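Local coordinates for protein dihydrodipicolinate synthase (PDB 3E96) that probably catalyses the condensation of pyruvate with aspartate semialdehyde to form 4-hydroxy-tetrahydrodipicolinate, at residues 11-16 against 207-212; 164-169 against 189-194; 195-200 against 211-216; 47-52 against 83-88. All coordinates share one frame; numbering follows the deposited sequence.

Interaction 1 of 4, residues 11-16 against 207-212; sequences ALETIS and GAKGFT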
loop_
_atom_site.group_PDB
_atom_site.type_symbol
_atom_site.label_atom_id
_atom_site.label_comp_id
_atom_site.label_asym_id
_atom_site.label_seq_id
_atom_site.Cartn_x
_atom_site.Cartn_y
_atom_site.Cartn_z
ATOM N N ALA B 11 -22.337 6.474 -18.800
ATOM C CA ALA B 11 -21.859 5.195 -19.316
ATOM C C ALA B 11 -21.195 4.367 -18.216
ATOM O O ALA B 11 -21.102 3.146 -18.323
ATOM C CB ALA B 11 -20.873 5.430 -20.450
ATOM N N LEU B 12 -20.726 5.041 -17.168
ATOM C CA LEU B 12 -20.067 4.366 -16.049
ATOM C C LEU B 12 -21.043 3.835 -15.003
ATOM O O LEU B 12 -20.643 3.125 -14.076
ATOM C CB LEU B 12 -19.063 5.312 -15.385
ATOM C CG LEU B 12 -17.812 5.600 -16.222
ATOM C CD1 LEU B 12 -17.040 6.767 -15.630
ATOM C CD2 LEU B 12 -16.943 4.342 -16.282
ATOM N N GLU B 13 -22.319 4.185 -15.144
ATOM C CA GLU B 13 -23.346 3.713 -14.218
ATOM C C GLU B 13 -23.807 2.350 -14.718
ATOM O O GLU B 13 -24.893 2.195 -15.285
ATOM C CB GLU B 13 -24.513 4.704 -14.168
ATOM C CG GLU B 13 -24.077 6.098 -13.733
ATOM C CD GLU B 13 -25.235 7.065 -13.588
ATOM O OE1 GLU B 13 -26.217 6.933 -14.343
ATOM O OE2 GLU B 13 -25.153 7.965 -12.727
ATOM N N THR B 14 -22.949 1.360 -14.503
ATOM C CA THR B 14 -23.201 -0.004 -14.938
ATOM C C THR B 14 -22.179 -0.866 -14.198
ATOM O O THR B 14 -21.638 -0.441 -13.180
ATOM C CB THR B 14 -22.987 -0.119 -16.471
ATOM O OG1 THR B 14 -23.290 -1.447 -16.911
ATOM C CG2 THR B 14 -21.539 0.222 -16.833
ATOM N N ILE B 15 -21.919 -2.067 -14.696
ATOM C CA ILE B 15 -20.939 -2.948 -14.067
ATOM C C ILE B 15 -19.540 -2.633 -14.596
ATOM O O ILE B 15 -19.330 -2.575 -15.808
ATOM C CB ILE B 15 -21.212 -4.441 -14.393
ATOM C CG1 ILE B 15 -22.549 -4.888 -13.800
ATOM C CG2 ILE B 15 -20.073 -5.308 -13.856
ATOM C CD1 ILE B 15 -23.029 -6.223 -14.358
ATOM N N SER B 16 -18.591 -2.415 -13.691
ATOM C CA SER B 16 -17.208 -2.180 -14.087
ATOM C C SER B 16 -16.496 -3.493 -13.790
ATOM O O SER B 16 -16.256 -3.823 -12.627
ATOM C CB SER B 16 -16.574 -1.051 -13.268
ATOM O OG SER B 16 -16.992 0.218 -13.740
ATOM N N GLY B 207 -28.187 5.103 -3.376
ATOM C CA GLY B 207 -27.816 6.075 -4.397
ATOM C C GLY B 207 -26.833 5.661 -5.479
ATOM O O GLY B 207 -26.655 6.390 -6.458
ATOM N N ALA B 208 -26.187 4.511 -5.321
ATOM C CA ALA B 208 -25.224 4.055 -6.324
ATOM C C ALA B 208 -25.956 3.592 -7.580
ATOM O O ALA B 208 -27.065 3.068 -7.495
ATOM C CB ALA B 208 -24.380 2.913 -5.762
ATOM N N LYS B 209 -25.336 3.779 -8.744
ATOM C CA LYS B 209 -25.952 3.362 -9.998
ATOM C C LYS B 209 -25.042 2.446 -10.808
ATOM O O LYS B 209 -25.234 2.260 -12.010
ATOM C CB LYS B 209 -26.349 4.586 -10.831
ATOM C CG LYS B 209 -27.473 5.393 -10.201
ATOM C CD LYS B 209 -27.830 6.606 -11.037
ATOM C CE LYS B 209 -28.963 7.387 -10.393
ATOM N NZ LYS B 209 -29.377 8.544 -11.230
ATOM N N GLY B 210 -24.057 1.871 -10.130
ATOM C CA GLY B 210 -23.131 0.959 -10.774
ATOM C C GLY B 210 -22.346 0.240 -9.695
ATOM O O GLY B 210 -22.430 0.606 -8.523
ATOM N N PHE B 211 -21.601 -0.792 -10.073
ATOM C CA PHE B 211 -20.788 -1.521 -9.108
ATOM C C PHE B 211 -19.644 -2.251 -9.801
ATOM O O PHE B 211 -19.723 -2.569 -10.988
ATOM C CB PHE B 211 -21.655 -2.494 -8.279
ATOM C CG PHE B 211 -22.342 -3.574 -9.083
ATOM C CD1 PHE B 211 -21.689 -4.766 -9.381
ATOM C CD2 PHE B 211 -23.661 -3.412 -9.500
ATOM C CE1 PHE B 211 -22.335 -5.784 -10.080
ATOM C CE2 PHE B 211 -24.323 -4.420 -10.201
ATOM C CZ PHE B 211 -23.658 -5.612 -10.492
ATOM N N THR B 212 -18.563 -2.472 -9.063
ATOM C CA THR B 212 -17.406 -3.177 -9.599
ATOM C C THR B 212 -17.656 -4.664 -9.430
ATOM O O THR B 212 -18.500 -5.073 -8.630
ATOM C CB THR B 212 -16.121 -2.803 -8.847
ATOM O OG1 THR B 212 -16.296 -3.061 -7.448
ATOM C CG2 THR B 212 -15.792 -1.336 -9.061
HETATM O O HOH W 1 -27.063 9.751 -12.436
#
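E13 lies alongside the K209 side chain, overlapping its aliphatic part, the two pointing the same way. The carboxylate meets the lysine partway along, with E13 OE2 3.4 Å from K209 CD. Both chains are extended beyond CG, but the charges stop short of a salt bridge. E13 OE2 and K209 NZ are 4.5 Å apart. Water 1 spans the gap, donating to E13 OE2 and accepting from K209 NZ.

Beyond this pair the backbones become parallel strands. F211 N donates to T14 O at 3.1 Å. S16 N returns a bond to F211 O at 2.9 Å, at an N-H...O angle of 166°. This ladder closes the TIM barrel, joining its first strand, 15-17, to its last, 210-213.

I15 and F211 also lie side by side. I15 CG1 touches the far end of the ring, 3.6 Å from F211 CZ. Helix 220-231 packs against I15 through A223 and L227. G210 sits where a CB would clash with T14 O. S16 and T212 share the other face of the sheet, where both touch K167.

Interaction 2 of 4, residues 164-169 against 189-194; sequences VGVKYA and IAWICG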
loop_
_atom_site.group_PDB
_atom_site.type_symbol
_atom_site.label_atom_id
_atom_site.label_comp_id
_atom_site.label_asym_id
_atom_site.label_seq_id
_atom_site.Cartn_x
_atom_site.Cartn_y
_atom_site.Cartn_z
ATOM N N VAL B 164 -15.186 12.141 -13.201
ATOM C CA VAL B 164 -16.441 11.613 -13.720
ATOM C C VAL B 164 -17.102 10.560 -12.850
ATOM O O VAL B 164 -18.247 10.184 -13.094
ATOM C CB VAL B 164 -16.253 11.025 -15.141
ATOM C CG1 VAL B 164 -15.758 12.106 -16.084
ATOM C CG2 VAL B 164 -15.269 9.864 -15.108
ATOM N N GLY B 165 -16.389 10.078 -11.842
ATOM C CA GLY B 165 -16.975 9.070 -10.987
ATOM C C GLY B 165 -16.167 8.743 -9.757
ATOM O O GLY B 165 -14.980 9.052 -9.661
ATOM N N VAL B 166 -16.831 8.113 -8.800
ATOM C CA VAL B 166 -16.187 7.722 -7.563
ATOM C C VAL B 166 -16.556 6.282 -7.248
ATOM O O VAL B 166 -17.735 5.930 -7.220
ATOM C CB VAL B 166 -16.659 8.595 -6.376
ATOM C CG1 VAL B 166 -16.105 8.038 -5.067
ATOM C CG2 VAL B 166 -16.215 10.038 -6.570
ATOM N N LYS B 167 -15.547 5.445 -7.044
ATOM C CA LYS B 167 -15.799 4.069 -6.661
ATOM C C LYS B 167 -15.682 4.141 -5.149
ATOM O O LYS B 167 -14.581 4.128 -4.599
ATOM C CB LYS B 167 -14.746 3.131 -7.260
ATOM C CG LYS B 167 -14.955 2.899 -8.751
ATOM C CD LYS B 167 -13.973 1.889 -9.322
ATOM C CE LYS B 167 -14.327 1.553 -10.769
ATOM N NZ LYS B 167 -13.397 0.540 -11.336
ATOM N N TYR B 168 -16.828 4.286 -4.490
ATOM C CA TYR B 168 -16.874 4.398 -3.034
ATOM C C TYR B 168 -16.695 3.002 -2.463
ATOM O O TYR B 168 -17.510 2.116 -2.719
ATOM C CB TYR B 168 -18.213 4.984 -2.600
ATOM C CG TYR B 168 -18.166 5.581 -1.219
ATOM C CD1 TYR B 168 -17.631 6.854 -1.006
ATOM C CD2 TYR B 168 -18.628 4.864 -0.117
ATOM C CE1 TYR B 168 -17.557 7.398 0.276
ATOM C CE2 TYR B 168 -18.558 5.390 1.161
ATOM C CZ TYR B 168 -18.023 6.656 1.358
ATOM O OH TYR B 168 -17.955 7.168 2.638
ATOM N N ALA B 169 -15.636 2.812 -1.683
ATOM C CA ALA B 169 -15.330 1.495 -1.144
ATOM C C ALA B 169 -15.276 1.392 0.374
ATOM O O ALA B 169 -14.563 0.548 0.921
ATOM C CB ALA B 169 -14.022 0.994 -1.754
ATOM N N ILE B 189 -21.578 13.154 -10.917
ATOM C CA ILE B 189 -20.629 12.122 -10.527
ATOM C C ILE B 189 -21.295 10.753 -10.614
ATOM O O ILE B 189 -22.411 10.568 -10.130
ATOM C CB ILE B 189 -20.147 12.335 -9.070
ATOM C CG1 ILE B 189 -19.445 13.689 -8.937
ATOM C CG2 ILE B 189 -19.229 11.196 -8.651
ATOM C CD1 ILE B 189 -18.195 13.833 -9.785
ATOM N N ALA B 190 -20.627 9.800 -11.252
ATOM C CA ALA B 190 -21.174 8.457 -11.330
ATOM C C ALA B 190 -20.809 7.815 -9.997
ATOM O O ALA B 190 -19.630 7.702 -9.669
ATOM C CB ALA B 190 -20.530 7.685 -12.475
ATOM N N TRP B 191 -21.807 7.420 -9.214
ATOM C CA TRP B 191 -21.533 6.788 -7.925
ATOM C C TRP B 191 -21.515 5.279 -8.093
ATOM O O TRP B 191 -22.543 4.665 -8.377
ATOM C CB TRP B 191 -22.583 7.196 -6.894
ATOM C CG TRP B 191 -22.427 8.612 -6.448
ATOM C CD1 TRP B 191 -23.220 9.679 -6.785
ATOM C CD2 TRP B 191 -21.400 9.129 -5.597
ATOM N NE1 TRP B 191 -22.743 10.827 -6.190
ATOM C CE2 TRP B 191 -21.627 10.516 -5.455
ATOM C CE3 TRP B 191 -20.305 8.552 -4.936
ATOM C CZ2 TRP B 191 -20.800 11.337 -4.680
ATOM C CZ3 TRP B 191 -19.479 9.371 -4.163
ATOM C CH2 TRP B 191 -19.735 10.748 -4.043
ATOM N N ILE B 192 -20.337 4.690 -7.904
ATOM C CA ILE B 192 -20.143 3.252 -8.074
ATOM C C ILE B 192 -19.801 2.522 -6.775
ATOM O O ILE B 192 -18.935 2.957 -6.019
ATOM C CB ILE B 192 -18.993 3.000 -9.081
ATOM C CG1 ILE B 192 -19.334 3.660 -10.421
ATOM C CG2 ILE B 192 -18.756 1.496 -9.269
ATOM C CD1 ILE B 192 -18.141 3.808 -11.356
ATOM N N CYS B 193 -20.485 1.412 -6.514
ATOM C CA CYS B 193 -20.183 0.626 -5.323
ATOM C C CYS B 193 -18.877 -0.102 -5.625
ATOM O O CYS B 193 -18.840 -0.983 -6.485
ATOM C CB CYS B 193 -21.282 -0.396 -5.050
ATOM S SG CYS B 193 -20.836 -1.582 -3.760
ATOM N N GLY B 194 -17.809 0.268 -4.929
ATOM C CA GLY B 194 -16.517 -0.354 -5.177
ATOM C C GLY B 194 -16.262 -1.650 -4.434
ATOM O O GLY B 194 -15.155 -2.190 -4.509
#
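V166 sets its branched side chain beside the indole of W191, the two pointing the same way. The bump is the ring corner W191 CZ3, which sits 3.7 Å from both V166 CB and V166 CG1. V166 CG1 is anti to the backbone N (chi1 172°), beside that ring corner. V166 CG2, beside the backbone N, meets I189 CG2 at 3.8 Å. I189 CG2 also rests over the centre of one indole face, 4.1 Å above the plane. This one methyl therefore fills the hollow between the valine and the ring. Y168 touches the same ring corner more loosely, with Y168 CD1 4.4 Å from W191 CZ3. V179 and V180 of helix 173-180 pack on the indole from outside.

The two strands and that helix form a right-handed beta-alpha-beta unit of the TIM barrel. Its strands run parallel, 21° apart, and five backbone hydrogen bonds join the segments from A190 N to G194 N.

The other face of the sheet holds G165, A190, K167 and I192. G165 has no side chain, and its CA comes within 3.3 Å of A190 O. K167 and I192 lie side by side, but only the root of the lysine takes part. K167 CG is 4.1 Å from I192 CB, and the rest of the extended chain leads away. K167 is the predicted Schiff-base residue. At the strand end, G194 N bonds to Y168 O at 2.9 Å, while G194 O accepts a hydrogen bond from Y143 OH.

Interaction 3 of 4, residues 195-200 against 211-216; sequences TAEKWA and FTSGLV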
loop_
_atom_site.group_PDB
_atom_site.type_symbol
_atom_site.label_atom_id
_atom_site.label_comp_id
_atom_site.label_asym_id
_atom_site.label_seq_id
_atom_site.Cartn_x
_atom_site.Cartn_y
_atom_site.Cartn_z
ATOM N N THR B 195 -17.272 -2.162 -3.734
ATOM C CA THR B 195 -17.105 -3.394 -2.970
ATOM C C THR B 195 -17.862 -4.614 -3.503
ATOM O O THR B 195 -18.075 -5.592 -2.788
ATOM C CB THR B 195 -17.445 -3.152 -1.486
ATOM O OG1 THR B 195 -18.693 -2.457 -1.383
ATOM C CG2 THR B 195 -16.347 -2.297 -0.833
ATOM N N ALA B 196 -18.262 -4.523 -4.769
ATOM C CA ALA B 196 -18.929 -5.591 -5.507
ATOM C C ALA B 196 -20.316 -6.072 -5.096
ATOM O O ALA B 196 -21.002 -5.453 -4.286
ATOM C CB ALA B 196 -17.981 -6.789 -5.635
ATOM N N GLU B 197 -20.714 -7.193 -5.687
ATOM C CA GLU B 197 -22.036 -7.775 -5.492
ATOM C C GLU B 197 -22.587 -7.960 -4.083
ATOM O O GLU B 197 -23.791 -7.812 -3.883
ATOM C CB GLU B 197 -22.133 -9.096 -6.268
ATOM C CG GLU B 197 -22.125 -8.896 -7.790
ATOM C CD GLU B 197 -20.738 -8.983 -8.409
ATOM O OE1 GLU B 197 -19.736 -8.759 -7.697
ATOM O OE2 GLU B 197 -20.651 -9.269 -9.625
ATOM N N LYS B 198 -21.744 -8.287 -3.109
ATOM C CA LYS B 198 -22.253 -8.466 -1.750
ATOM C C LYS B 198 -22.856 -7.160 -1.237
ATOM O O LYS B 198 -23.858 -7.158 -0.525
ATOM C CB LYS B 198 -21.135 -8.913 -0.799
ATOM C CG LYS B 198 -21.575 -9.001 0.668
ATOM C CD LYS B 198 -20.477 -9.552 1.567
ATOM C CE LYS B 198 -20.920 -9.563 3.027
ATOM N NZ LYS B 198 -19.840 -10.020 3.945
ATOM N N TRP B 199 -22.250 -6.043 -1.621
ATOM C CA TRP B 199 -22.712 -4.743 -1.155
ATOM C C TRP B 199 -23.555 -3.925 -2.127
ATOM O O TRP B 199 -24.226 -2.974 -1.722
ATOM C CB TRP B 199 -21.501 -3.911 -0.705
ATOM C CG TRP B 199 -20.827 -4.497 0.495
ATOM C CD1 TRP B 199 -19.819 -5.419 0.510
ATOM C CD2 TRP B 199 -21.170 -4.254 1.862
ATOM N NE1 TRP B 199 -19.515 -5.766 1.808
ATOM C CE2 TRP B 199 -20.331 -5.065 2.656
ATOM C CE3 TRP B 199 -22.109 -3.428 2.494
ATOM C CZ2 TRP B 199 -20.402 -5.076 4.054
ATOM C CZ3 TRP B 199 -22.181 -3.438 3.885
ATOM C CH2 TRP B 199 -21.332 -4.258 4.648
ATOM N N ALA B 200 -23.535 -4.303 -3.401
ATOM C CA ALA B 200 -24.272 -3.578 -4.432
ATOM C C ALA B 200 -25.748 -3.284 -4.146
ATOM O O ALA B 200 -26.210 -2.170 -4.380
ATOM C CB ALA B 200 -24.139 -4.312 -5.777
ATOM N N PHE B 211 -21.601 -0.792 -10.073
ATOM C CA PHE B 211 -20.788 -1.521 -9.108
ATOM C C PHE B 211 -19.644 -2.251 -9.801
ATOM O O PHE B 211 -19.723 -2.569 -10.988
ATOM C CB PHE B 211 -21.655 -2.494 -8.279
ATOM C CG PHE B 211 -22.342 -3.574 -9.083
ATOM C CD1 PHE B 211 -21.689 -4.766 -9.381
ATOM C CD2 PHE B 211 -23.661 -3.412 -9.500
ATOM C CE1 PHE B 211 -22.335 -5.784 -10.080
ATOM C CE2 PHE B 211 -24.323 -4.420 -10.201
ATOM C CZ PHE B 211 -23.658 -5.612 -10.492
ATOM N N THR B 212 -18.563 -2.472 -9.063
ATOM C CA THR B 212 -17.406 -3.177 -9.599
ATOM C C THR B 212 -17.656 -4.664 -9.430
ATOM O O THR B 212 -18.500 -5.073 -8.630
ATOM C CB THR B 212 -16.121 -2.803 -8.847
ATOM O OG1 THR B 212 -16.296 -3.061 -7.448
ATOM C CG2 THR B 212 -15.792 -1.336 -9.061
ATOM N N SER B 213 -16.923 -5.483 -10.174
ATOM C CA SER B 213 -17.119 -6.920 -10.065
ATOM C C SER B 213 -15.901 -7.722 -10.483
ATOM O O SER B 213 -15.292 -7.446 -11.517
ATOM C CB SER B 213 -18.319 -7.352 -10.916
ATOM O OG SER B 213 -18.439 -8.766 -10.938
ATOM N N GLY B 214 -15.547 -8.702 -9.654
ATOM C CA GLY B 214 -14.439 -9.587 -9.962
ATOM C C GLY B 214 -15.080 -10.883 -10.431
ATOM O O GLY B 214 -14.473 -11.700 -11.121
ATOM N N LEU B 215 -16.337 -11.063 -10.046
ATOM C CA LEU B 215 -17.096 -12.249 -10.418
ATOM C C LEU B 215 -17.203 -12.397 -11.940
ATOM O O LEU B 215 -17.285 -13.516 -12.452
ATOM C CB LEU B 215 -18.500 -12.180 -9.798
ATOM C CG LEU B 215 -19.498 -13.302 -10.110
ATOM C CD1 LEU B 215 -18.929 -14.637 -9.662
ATOM C CD2 LEU B 215 -20.814 -13.028 -9.392
ATOM N N VAL B 216 -17.189 -11.279 -12.663
ATOM C CA VAL B 216 -17.296 -11.330 -14.122
ATOM C C VAL B 216 -16.175 -12.134 -14.782
ATOM O O VAL B 216 -16.310 -12.552 -15.932
ATOM C CB VAL B 216 -17.317 -9.917 -14.754
ATOM C CG1 VAL B 216 -18.564 -9.162 -14.303
ATOM C CG2 VAL B 216 -16.061 -9.155 -14.377
HETATM O O HOH W 2 -17.345 -9.795 -7.696
#
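E197 OE2 accepts a short hydrogen bond from S213 OG, at 2.6 Å. The carboxylate uses its syn lone pair, on the side of the other oxygen. That other oxygen, E197 OE1, takes a hydrogen bond from water 2, also at 2.6 Å. The water in turn accepts from L215 N, so the two oxygens tie the loop to the end of strand 210-213 and to the segment just after it. The apolar wall of this buried group includes L215 CB, 3.6 Å from E197 OE2.

A bend in the glutamate chain (chi2 93°) turns its CD toward S213. The chain crosses F211 at about a right angle, and E197 CG lies 3.9 Å from F211 CE1. A200 CB covers one face of the same ring in a CH-pi contact, 4.2 Å from the ring centroid. A196 CA makes a CA-H...O contact with T212 O, which is buried here with no hydrogen-bond partner in the model. A glutamine in place of E197 would probably leave either S213 OG or water 2 without its acceptor, since the amide nitrogen cannot receive a hydrogen bond.

The second shell holds both ends. S213 OG also accepts from V216 N, an ST motif that fixes the hydroxyl. A196 O takes bonds from W199 N and A200 N, which shapes the backbone around E197. Outside, A223 and M226 of helix 220-231 and I245 of helix 235-252 pack on E197. The loop after strand 190-193 meets the end of strand 210-213 here, at the C-terminal end of the TIM barrel, where enzymes of this fold carry their active sites.

Interaction 4 of 4, residues 47-52 against 83-88; sequences IDVIVP and LVVAGI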
loop_
_atom_site.group_PDB
_atom_site.type_symbol
_atom_site.label_atom_id
_atom_site.label_comp_id
_atom_site.label_asym_id
_atom_site.label_seq_id
_atom_site.Cartn_x
_atom_site.Cartn_y
_atom_site.Cartn_z
ATOM N N ILE B 47 -20.734 -7.049 -20.262
ATOM C CA ILE B 47 -20.010 -6.039 -19.489
ATOM C C ILE B 47 -19.473 -4.977 -20.447
ATOM O O ILE B 47 -18.746 -5.293 -21.395
ATOM C CB ILE B 47 -18.850 -6.672 -18.690
ATOM C CG1 ILE B 47 -19.357 -7.898 -17.922
ATOM C CG2 ILE B 47 -18.276 -5.654 -17.714
ATOM C CD1 ILE B 47 -20.536 -7.625 -17.005
ATOM N N ASP B 48 -19.830 -3.721 -20.190
ATOM C CA ASP B 48 -19.436 -2.617 -21.059
ATOM C C ASP B 48 -18.338 -1.697 -20.536
ATOM O O ASP B 48 -18.004 -0.700 -21.179
ATOM C CB ASP B 48 -20.672 -1.788 -21.424
ATOM C CG ASP B 48 -21.828 -2.652 -21.913
ATOM O OD1 ASP B 48 -21.579 -3.603 -22.684
ATOM O OD2 ASP B 48 -22.984 -2.380 -21.529
ATOM N N VAL B 49 -17.793 -2.019 -19.368
ATOM C CA VAL B 49 -16.705 -1.243 -18.783
ATOM C C VAL B 49 -15.708 -2.249 -18.223
ATOM O O VAL B 49 -16.078 -3.130 -17.445
ATOM C CB VAL B 49 -17.187 -0.329 -17.630
ATOM C CG1 VAL B 49 -15.996 0.414 -17.030
ATOM C CG2 VAL B 49 -18.221 0.667 -18.142
ATOM N N ILE B 50 -14.452 -2.139 -18.639
ATOM C CA ILE B 50 -13.425 -3.048 -18.150
ATOM C C ILE B 50 -12.312 -2.195 -17.553
ATOM O O ILE B 50 -11.969 -1.136 -18.088
ATOM C CB ILE B 50 -12.903 -3.968 -19.280
ATOM C CG1 ILE B 50 -12.015 -5.061 -18.677
ATOM C CG2 ILE B 50 -12.174 -3.151 -20.343
ATOM C CD1 ILE B 50 -11.657 -6.178 -19.643
ATOM N N VAL B 51 -11.760 -2.655 -16.436
ATOM C CA VAL B 51 -10.750 -1.890 -15.726
ATOM C C VAL B 51 -9.394 -2.569 -15.544
ATOM O O VAL B 51 -9.117 -3.151 -14.496
ATOM C CB VAL B 51 -11.288 -1.492 -14.328
ATOM C CG1 VAL B 51 -10.356 -0.497 -13.656
ATOM C CG2 VAL B 51 -12.687 -0.910 -14.463
ATOM N N PRO B 52 -8.530 -2.505 -16.567
ATOM C CA PRO B 52 -7.214 -3.133 -16.429
ATOM C C PRO B 52 -6.448 -2.401 -15.325
ATOM O O PRO B 52 -6.722 -1.233 -15.041
ATOM C CB PRO B 52 -6.585 -2.935 -17.808
ATOM C CG PRO B 52 -7.248 -1.669 -18.311
ATOM C CD PRO B 52 -8.689 -1.884 -17.893
ATOM N N LEU B 83 -15.785 0.348 -22.695
ATOM C CA LEU B 83 -14.966 1.462 -22.248
ATOM C C LEU B 83 -13.803 0.855 -21.483
ATOM O O LEU B 83 -13.979 -0.118 -20.746
ATOM C CB LEU B 83 -15.755 2.386 -21.316
ATOM C CG LEU B 83 -16.842 3.257 -21.948
ATOM C CD1 LEU B 83 -17.574 4.039 -20.862
ATOM C CD2 LEU B 83 -16.201 4.204 -22.951
ATOM N N VAL B 84 -12.615 1.420 -21.666
ATOM C CA VAL B 84 -11.425 0.937 -20.981
ATOM C C VAL B 84 -10.979 1.985 -19.969
ATOM O O VAL B 84 -10.627 3.101 -20.340
ATOM C CB VAL B 84 -10.281 0.673 -21.985
ATOM C CG1 VAL B 84 -9.016 0.253 -21.246
ATOM C CG2 VAL B 84 -10.700 -0.410 -22.968
ATOM N N VAL B 85 -11.018 1.619 -18.692
ATOM C CA VAL B 85 -10.614 2.511 -17.613
ATOM C C VAL B 85 -9.310 1.971 -17.038
ATOM O O VAL B 85 -9.268 0.858 -16.517
ATOM C CB VAL B 85 -11.684 2.555 -16.508
ATOM C CG1 VAL B 85 -11.240 3.497 -15.389
ATOM C CG2 VAL B 85 -13.025 2.996 -17.102
ATOM N N ALA B 86 -8.246 2.762 -17.140
ATOM C CA ALA B 86 -6.935 2.337 -16.668
ATOM C C ALA B 86 -6.619 2.687 -15.217
ATOM O O ALA B 86 -6.634 3.855 -14.826
ATOM C CB ALA B 86 -5.848 2.911 -17.583
ATOM N N GLY B 87 -6.327 1.662 -14.422
ATOM C CA GLY B 87 -5.973 1.896 -13.039
ATOM C C GLY B 87 -4.573 2.486 -12.987
ATOM O O GLY B 87 -3.675 2.028 -13.704
ATOM N N ILE B 88 -4.392 3.514 -12.163
ATOM C CA ILE B 88 -3.091 4.158 -11.998
ATOM C C ILE B 88 -2.874 4.439 -10.511
ATOM O O ILE B 88 -3.823 4.396 -9.720
ATOM C CB ILE B 88 -2.992 5.490 -12.804
ATOM C CG1 ILE B 88 -4.009 6.509 -12.290
ATOM C CG2 ILE B 88 -3.234 5.220 -14.286
ATOM C CD1 ILE B 88 -3.917 7.868 -13.001
#
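D48 O receives the hydrogen bond of L83 N at 2.9 Å, the shortest polar bond between the two segments. Three more backbone bonds follow: I50 N to L83 O, V85 N to I50 O and G87 N to P52 O. The one from V85 N is almost straight, with an N-H...O angle of 178°.

The ladder skips a step at P52, which has no N-H to give to V85 O. Its ring lies there instead, with P52 CD 3.1 Å from that oxygen. V51 CA makes a CA-H...O contact with the same oxygen, at 3.2 Å. P52 CG also reaches V84 CG1 at 3.9 Å, the two side chains crossing at about a right angle. An alanine here would probably open a gap beside V84 CG1 and V85 O, because the ring carbons CG and CD would be gone.

On the face of I50 and V84, I50 CG2 lies 4.1 Å from V84 CG2. T74 of helix 64-78 packs on both I50 and P52. On the face of V49 and L83, V49 CG1 is anti to the backbone N (chi1 178°) and reaches V85 CG2 at 3.9 Å, the side chains crossing obliquely. V51 lies beside V85 and also touches K167. The strands and helix 64-78 form a beta-alpha-beta unit of the barrel.

Every hydrogen bond across this contact is between backbone atoms, and the side chains that meet are apolar. Register therefore rests on the peptide groups, and the branched side chains fill both faces of the sheet.

All four interactions belong to one eight-stranded parallel TIM barrel. Along the chain, interaction 4 closes first, then interaction 2, then interaction 3. Interaction 1 brackets interactions 2 and 4 and joins the first strand to the last. Interactions 1 and 3 share F211 and T212 on strand 210-213. Interactions 1 and 2 have centres 7 Å apart and meet through neighbouring strands 190-193 and 210-213. Interactions 3 and 4 are the most distant pair, with centres 14 Å apart. K167 of interaction 2 is approached by T212 of interactions 1 and 3 and by V51 of interaction 4. The contacts thus converge around the predicted Schiff-base lysine.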